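Local coordinates for protein TcpB (Brucella melitensis, PDB 4LQC) that contains a Toll/interleukin-1 receptor (TIR) domain, an alpha/beta fold built round a parallel sheet and known as a protein-interaction module, at residues L67-F72 and Y104-R109. The protein carries 2 engineered substitutions. Sequence-based numbering, arbitrary orientation.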
ATOM      1  N   LEU B  67      -5.459  -5.229   6.892  1.00 31.05           N
ATOM      2  CA  LEU B  67      -5.538  -3.786   7.080  1.00 30.61           C
ATOM      3  C   LEU B  67      -5.575  -3.009   5.772  1.00 31.07           C
ATOM      4  O   LEU B  67      -4.538  -2.687   5.213  1.00 32.53           O
ATOM      5  CB  LEU B  67      -4.329  -3.314   7.871  1.00 32.18           C
ATOM      6  CG  LEU B  67      -4.246  -3.792   9.320  1.00 32.64           C
ATOM      7  CD1 LEU B  67      -3.125  -3.006  10.014  1.00 34.67           C
ATOM      8  CD2 LEU B  67      -5.576  -3.570  10.011  1.00 30.45           C
ATOM      9  N   SER B  68      -6.773  -2.696   5.293  1.00 35.49           N
ATOM     10  CA  SER B  68      -6.921  -2.006   4.030  1.00 33.77           C
ATOM     11  C   SER B  68      -7.814  -0.813   4.217  1.00 33.54           C
ATOM     12  O   SER B  68      -8.380  -0.617   5.283  1.00 41.99           O
ATOM     13  CB  SER B  68      -7.558  -2.918   2.987  1.00 34.26           C
ATOM     14  OG  SER B  68      -8.938  -3.118   3.262  1.00 35.48           O
ATOM     15  N   GLU B  69      -7.950  -0.021   3.160  1.00 39.03           N
ATOM     16  CA  GLU B  69      -8.835   1.134   3.167  1.00 39.10           C
ATOM     17  C   GLU B  69     -10.262   0.725   3.565  1.00 36.94           C
ATOM     18  O   GLU B  69     -10.907   1.383   4.383  1.00 38.15           O
ATOM     19  CB  GLU B  69      -8.817   1.789   1.784  1.00 42.04           C
ATOM     20  CG  GLU B  69      -9.344   3.205   1.760  1.00 43.99           C
ATOM     21  CD  GLU B  69      -9.557   3.717   0.350  1.00 47.96           C
ATOM     22  OE1 GLU B  69      -9.253   2.972  -0.607  1.00 52.94           O
ATOM     23  OE2 GLU B  69     -10.030   4.868   0.197  1.00 57.12           O
ATOM     24  N   HIS B  70     -10.742  -0.386   3.019  1.00 39.64           N
ATOM     25  CA  HIS B  70     -12.100  -0.846   3.329  1.00 38.00           C
ATOM     26  C   HIS B  70     -12.212  -1.350   4.753  1.00 36.19           C
ATOM     27  O   HIS B  70     -13.297  -1.352   5.341  1.00 39.00           O
ATOM     28  CB  HIS B  70     -12.514  -1.929   2.346  1.00 43.02           C
ATOM     29  CG  HIS B  70     -12.252  -1.552   0.928  1.00 44.15           C
ATOM     30  ND1 HIS B  70     -13.036  -0.645   0.245  1.00 45.65           N
ATOM     31  CD2 HIS B  70     -11.269  -1.921   0.073  1.00 44.05           C
ATOM     32  CE1 HIS B  70     -12.555  -0.483  -0.973  1.00 44.02           C
ATOM     33  NE2 HIS B  70     -11.483  -1.247  -1.102  1.00 47.49           N
ATOM     34  N   PHE B  71     -11.089  -1.776   5.317  1.00 37.38           N
ATOM     35  CA  PHE B  71     -11.088  -2.161   6.711  1.00 34.46           C
ATOM     36  C   PHE B  71     -11.322  -0.923   7.572  1.00 36.62           C
ATOM     37  O   PHE B  71     -12.292  -0.848   8.325  1.00 35.17           O
ATOM     38  CB  PHE B  71      -9.784  -2.847   7.098  1.00 32.17           C
ATOM     39  CG  PHE B  71      -9.739  -3.265   8.547  1.00 37.54           C
ATOM     40  CD1 PHE B  71     -10.363  -4.430   8.957  1.00 34.02           C
ATOM     41  CD2 PHE B  71      -9.084  -2.485   9.499  1.00 31.86           C
ATOM     42  CE1 PHE B  71     -10.346  -4.815  10.293  1.00 35.74           C
ATOM     43  CE2 PHE B  71      -9.054  -2.878  10.813  1.00 36.83           C
ATOM     44  CZ  PHE B  71      -9.691  -4.054  11.214  1.00 32.70           C
ATOM     45  N   PHE B  72     -10.446   0.063   7.448  1.00 36.64           N
ATOM     46  CA  PHE B  72     -10.549   1.247   8.302  1.00 34.46           C
ATOM     47  C   PHE B  72     -11.826   2.043   8.041  1.00 37.66           C
ATOM     48  O   PHE B  72     -12.333   2.703   8.947  1.00 41.34           O
ATOM     49  CB  PHE B  72      -9.342   2.154   8.130  1.00 30.20           C
ATOM     50  CG  PHE B  72      -8.056   1.554   8.609  1.00 32.49           C
ATOM     51  CD1 PHE B  72      -7.871   1.254   9.944  1.00 28.67           C
ATOM     52  CD2 PHE B  72      -7.011   1.328   7.722  1.00 35.13           C
ATOM     53  CE1 PHE B  72      -6.676   0.710  10.390  1.00 30.48           C
ATOM     54  CE2 PHE B  72      -5.811   0.793   8.160  1.00 33.69           C
ATOM     55  CZ  PHE B  72      -5.647   0.478   9.494  1.00 33.21           C
ATOM     56  N   TYR B 104       1.231   4.606   5.146  1.00 31.83           N
ATOM     57  CA  TYR B 104       1.532   4.785   6.552  1.00 33.36           C
ATOM     58  C   TYR B 104       0.644   5.865   7.173  1.00 36.52           C
ATOM     59  O   TYR B 104       0.092   5.678   8.266  1.00 36.08           O
ATOM     60  CB  TYR B 104       3.010   5.115   6.742  1.00 35.37           C
ATOM     61  CG  TYR B 104       3.353   5.524   8.151  1.00 39.00           C
ATOM     62  CD1 TYR B 104       3.172   6.842   8.585  1.00 36.93           C
ATOM     63  CD2 TYR B 104       3.855   4.600   9.051  1.00 38.78           C
ATOM     64  CE1 TYR B 104       3.466   7.211   9.878  1.00 40.30           C
ATOM     65  CE2 TYR B 104       4.155   4.964  10.348  1.00 42.42           C
ATOM     66  CZ  TYR B 104       3.965   6.268  10.753  1.00 44.64           C
ATOM     67  OH  TYR B 104       4.272   6.627  12.043  1.00 45.49           O
ATOM     68  N   ASP B 105       0.514   7.002   6.494  1.00 37.86           N
ATOM     69  CA  ASP B 105      -0.257   8.120   7.048  1.00 38.07           C
ATOM     70  C   ASP B 105      -1.702   7.716   7.240  1.00 37.92           C
ATOM     71  O   ASP B 105      -2.366   8.123   8.189  1.00 40.88           O
ATOM     72  CB  ASP B 105      -0.190   9.336   6.122  1.00 40.97           C
ATOM     73  CG  ASP B 105       1.153  10.020   6.161  1.00 37.56           C
ATOM     74  OD1 ASP B 105       1.591  10.454   7.239  1.00 45.85           O
ATOM     75  OD2 ASP B 105       1.788  10.108   5.110  1.00 46.19           O
ATOM     76  N   GLU B 106      -2.191   6.899   6.327  1.00 38.33           N
ATOM     77  CA  GLU B 106      -3.583   6.506   6.351  1.00 35.25           C
ATOM     78  C   GLU B 106      -3.839   5.623   7.572  1.00 38.97           C
ATOM     79  O   GLU B 106      -4.909   5.699   8.190  1.00 36.26           O
ATOM     80  CB  GLU B 106      -3.905   5.771   5.064  1.00 35.64           C
ATOM     81  CG  GLU B 106      -5.309   5.322   4.924  1.00 40.78           C
ATOM     82  CD  GLU B 106      -5.538   4.645   3.592  1.00 44.27           C
ATOM     83  OE1 GLU B 106      -4.556   4.461   2.837  1.00 39.09           O
ATOM     84  OE2 GLU B 106      -6.705   4.299   3.298  1.00 52.55           O
ATOM     85  N   VAL B 107      -2.854   4.802   7.935  1.00 34.37           N
ATOM     86  CA  VAL B 107      -3.009   3.905   9.072  1.00 31.99           C
ATOM     87  C   VAL B 107      -2.830   4.669  10.386  1.00 38.58           C
ATOM     88  O   VAL B 107      -3.535   4.409  11.376  1.00 36.88           O
ATOM     89  CB  VAL B 107      -2.017   2.719   8.997  1.00 32.62           C
ATOM     90  CG1 VAL B 107      -2.101   1.866  10.261  1.00 27.20           C
ATOM     91  CG2 VAL B 107      -2.288   1.862   7.738  1.00 29.33           C
ATOM     92  N   ARG B 108      -1.893   5.616  10.393  1.00 35.90           N
ATOM     93  CA  ARG B 108      -1.651   6.434  11.583  1.00 41.09           C
ATOM     94  C   ARG B 108      -2.850   7.322  11.873  1.00 32.77           C
ATOM     95  O   ARG B 108      -3.116   7.654  13.012  1.00 40.07           O
ATOM     96  CB  ARG B 108      -0.388   7.295  11.435  1.00 42.61           C
ATOM     97  CG  ARG B 108      -0.116   8.140  12.665  1.00 49.26           C
ATOM     98  CD  ARG B 108       1.143   8.930  12.554  1.00 51.44           C
ATOM     99  NE  ARG B 108       1.047   9.965  11.529  1.00 70.12           N
ATOM    100  CZ  ARG B 108       0.567  11.189  11.748  1.00 74.77           C
ATOM    101  NH1 ARG B 108       0.127  11.519  12.964  1.00 61.23           N
ATOM    102  NH2 ARG B 108       0.528  12.080  10.751  1.00 66.29           N
ATOM    103  N   ARG B 109      -3.585   7.694  10.834  1.00 37.43           N
ATOM    104  CA  ARG B 109      -4.802   8.474  11.022  1.00 38.10           C
ATOM    105  C   ARG B 109      -5.827   7.696  11.837  1.00 39.91           C
ATOM    106  O   ARG B 109      -6.641   8.294  12.525  1.00 42.06           O
ATOM    107  CB  ARG B 109      -5.426   8.858   9.684  1.00 41.98           C
ATOM    108  CG  ARG B 109      -6.317  10.095   9.745  1.00 51.80           C
ATOM    109  CD  ARG B 109      -6.805  10.509   8.348  1.00 56.10           C
ATOM    110  NE  ARG B 109      -5.841  10.162   7.302  1.00 59.35           N
ATOM    111  CZ  ARG B 109      -5.011  11.017   6.710  1.00 59.40           C
ATOM    112  NH1 ARG B 109      -5.020  12.312   7.035  1.00 60.06           N
ATOM    113  NH2 ARG B 109      -4.184  10.573   5.769  1.00 61.51           N
TER
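F72 and V107 form the apolar half of this contact between two short helices, 69-72 and 104-108, each of which follows a strand of the parallel TIR sheet. The ring reaches V107 with its outer atoms: CE2 of F72 lies 3.7 Å from CG2 of V107, which approaches obliquely, and CZ of F72 lies 3.9 Å from CG1 of V107, so both methyls of the valine engage one corner of the phenyl. With CG of F72 turned away from its own carbonyl carbon (chi1 -66°), the ring extends from helix 69-72 toward the valine. F71 CD2 sits 3.9 Å above one face of the F72 ring, near its rim, and F110 also stacks with F72. V107 in turn packs on W99 of strand 95-100 and A115 of helix 112-116.

Beside it, two acidic side chains approach each other without bonding. E106, extended with CG anti to the backbone N (chi1 -179°), carries OE2 to within 3.2 Å of E69 CG, touching the aliphatic stem of that residue. The two side chains cross at about a right angle, and their carboxylates are turned 79° apart, with E69 OE2 4.6 Å from E106 OE2. E106 OE1 forms a salt bridge with K101 of the second subunit, whereas E69 OE1 makes a weak, long ion pair with the same lysine.

At the start of helix 69-72, S68 OG accepts a capping bond from F71 N (3.3 Å). The contact thus pairs apolar packing with two like-charged carboxylates, whose mutual repulsion is probably eased by K101 of the second subunit, chiefly through E106.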